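Local coordinates for protein transcriptional regulator, ROK family (Vibrio cholerae O1 biovar eltor, PDB 1Z05) that probably binds DNA as a zinc-containing, dimeric transcriptional regulator of the ROK family, related to Mlc of E. coli and linked to carbohydrate metabolism, at residues A[249-253]-A[254-258]. Residues are numbered along the deposited sequence; the frame is centred on the assembly and turned at random.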
loop_
_atom_site.group_PDB
_atom_site.type_symbol
_atom_site.label_atom_id
_atom_site.label_comp_id
_atom_site.label_asym_id
_atom_site.label_seq_id
_atom_site.Cartn_x
_atom_site.Cartn_y
_atom_site.Cartn_z
ATOM N N GLY A 249 9.284 0.801 -7.110
ATOM C CA GLY A 249 8.297 1.842 -6.891
ATOM C C GLY A 249 6.969 1.201 -7.226
ATOM O O GLY A 249 6.711 0.856 -8.376
ATOM N N ILE A 250 6.133 1.032 -6.210
ATOM C CA ILE A 250 4.905 0.251 -6.342
ATOM C C ILE A 250 3.708 1.189 -6.445
ATOM O O ILE A 250 3.466 2.012 -5.550
ATOM C CB ILE A 250 4.749 -0.724 -5.148
ATOM C CG1 ILE A 250 5.929 -1.714 -5.127
ATOM C CG2 ILE A 250 3.413 -1.477 -5.216
ATOM C CD1 ILE A 250 6.332 -2.166 -3.739
ATOM N N VAL A 251 2.976 1.060 -7.547
ATOM C CA VAL A 251 1.736 1.798 -7.733
ATOM C C VAL A 251 0.567 0.846 -7.469
ATOM O O VAL A 251 0.433 -0.203 -8.115
ATOM C CB VAL A 251 1.648 2.479 -9.138
ATOM C CG1 VAL A 251 0.323 3.233 -9.322
ATOM C CG2 VAL A 251 2.814 3.429 -9.343
ATOM N N LEU A 252 -0.259 1.213 -6.495
ATOM C CA LEU A 252 -1.454 0.459 -6.144
ATOM C C LEU A 252 -2.657 1.399 -6.173
ATOM O O LEU A 252 -2.645 2.448 -5.530
ATOM C CB LEU A 252 -1.291 -0.199 -4.766
ATOM C CG LEU A 252 -2.390 -1.105 -4.190
ATOM C CD1 LEU A 252 -2.460 -2.453 -4.895
ATOM C CD2 LEU A 252 -2.160 -1.302 -2.707
ATOM N N ASP A 253 -3.679 1.018 -6.942
ATOM C CA ASP A 253 -4.898 1.835 -7.146
ATOM C C ASP A 253 -4.599 3.258 -7.616
ATOM O O ASP A 253 -5.240 4.216 -7.176
ATOM C CB ASP A 253 -5.780 1.854 -5.887
ATOM C CG ASP A 253 -6.084 0.460 -5.360
ATOM O OD1 ASP A 253 -6.347 -0.459 -6.171
ATOM O OD2 ASP A 253 -6.061 0.281 -4.121
ATOM N N GLY A 254 -3.602 3.399 -8.486
ATOM C CA GLY A 254 -3.284 4.700 -9.068
ATOM C C GLY A 254 -2.377 5.596 -8.252
ATOM O O GLY A 254 -2.024 6.689 -8.697
ATOM N N ARG A 255 -1.982 5.139 -7.065
ATOM C CA ARG A 255 -1.068 5.905 -6.210
ATOM C C ARG A 255 0.148 5.089 -5.788
ATOM O O ARG A 255 0.063 3.874 -5.586
ATOM C CB ARG A 255 -1.794 6.468 -4.975
ATOM C CG ARG A 255 -2.796 7.574 -5.266
ATOM C CD ARG A 255 -3.304 8.218 -3.969
ATOM N NE ARG A 255 -2.474 9.343 -3.545
ATOM C CZ ARG A 255 -2.636 10.593 -3.977
ATOM N NH1 ARG A 255 -3.593 10.878 -4.852
ATOM N NH2 ARG A 255 -1.837 11.558 -3.544
ATOM N N VAL A 256 1.281 5.770 -5.670
ATOM C CA VAL A 256 2.535 5.135 -5.287
ATOM C C VAL A 256 2.576 4.911 -3.780
ATOM O O VAL A 256 2.194 5.795 -3.007
ATOM C CB VAL A 256 3.737 6.003 -5.709
ATOM C CG1 VAL A 256 5.055 5.342 -5.328
ATOM C CG2 VAL A 256 3.684 6.260 -7.213
ATOM N N LEU A 257 3.036 3.732 -3.369
ATOM C CA LEU A 257 3.313 3.472 -1.955
ATOM C C LEU A 257 4.643 4.096 -1.561
ATOM O O LEU A 257 5.691 3.776 -2.133
ATOM C CB LEU A 257 3.334 1.973 -1.655
ATOM C CG LEU A 257 2.110 1.134 -2.036
ATOM C CD1 LEU A 257 2.304 -0.302 -1.571
ATOM C CD2 LEU A 257 0.820 1.718 -1.451
ATOM N N GLN A 258 4.596 5.000 -0.591
ATOM C CA GLN A 258 5.790 5.715 -0.173
ATOM C C GLN A 258 6.219 5.295 1.221
ATOM O O GLN A 258 7.374 4.947 1.427
ATOM C CB GLN A 258 5.600 7.235 -0.259
ATOM C CG GLN A 258 5.650 7.783 -1.690
ATOM C CD GLN A 258 5.689 9.302 -1.768
ATOM O OE1 GLN A 258 5.213 9.997 -0.872
ATOM N NE2 GLN A 258 6.247 9.823 -2.852
HETATM O O HOH W 1 6.833 2.008 -3.712
#
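Val251 and Val256 share one rotamer: in each, CG1 stands anti to the backbone N (chi1 179° and -179°) and CG2 lies beside that N. The two CG2 methyls therefore meet across the strands at 3.6 Å, the side chains crossing at a slant. Val251 CG1 turns the other way and rests against the backbone of the turn, 3.7 Å from Gly254 C. On the other face, Ile250 carries CG2 anti to its backbone N, and this methyl reaches CD1 of Leu257 at 4.0 Å; Leu257 CD2 lies more loosely near Leu252 CB.

These side chains dress a tight beta hairpin, strand 246-252 returning as strand 255-256 through a type I' turn from Leu252 to Arg255. Both central turn residues, Asp253 and Gly254, have positive phi; Gly254, at phi 85°, brings no CB up against the carbonyl oxygen of Asp253. Leu252 and Arg255 form the antiparallel hydrogen-bonded pair that closes the turn. Leu252 N gives a 2.8 Å bond to Arg255 O, whereas the return bond from Arg255 N to Leu252 O is longer, 3.2 Å, its donor standing well above the carbonyl plane. Past the non-hydrogen-bonded valine pair, Leu257 N meets Ile250 O at 2.8 Å, almost head-on to the carbonyl, and Val256 CA adds a CH...O contact to the same oxygen. The other half of this Ile250-Leu257 pair is bridged by a water, which accepts the N-H of Ile250 and lies within hydrogen-bonding distance of Leu257 O.

Strand 255-256 is outermost, within this chain, in a mixed sheet where 246-252 also pairs with strand 237-242. Val256 packs on helix 217-228, Ile250 and Leu257 touch Phe356 of helix 332-356, and Leu257 also meets Leu257 of the second subunit. The guanidinium of Arg255 forms a salt bridge with Asp419 through NH2.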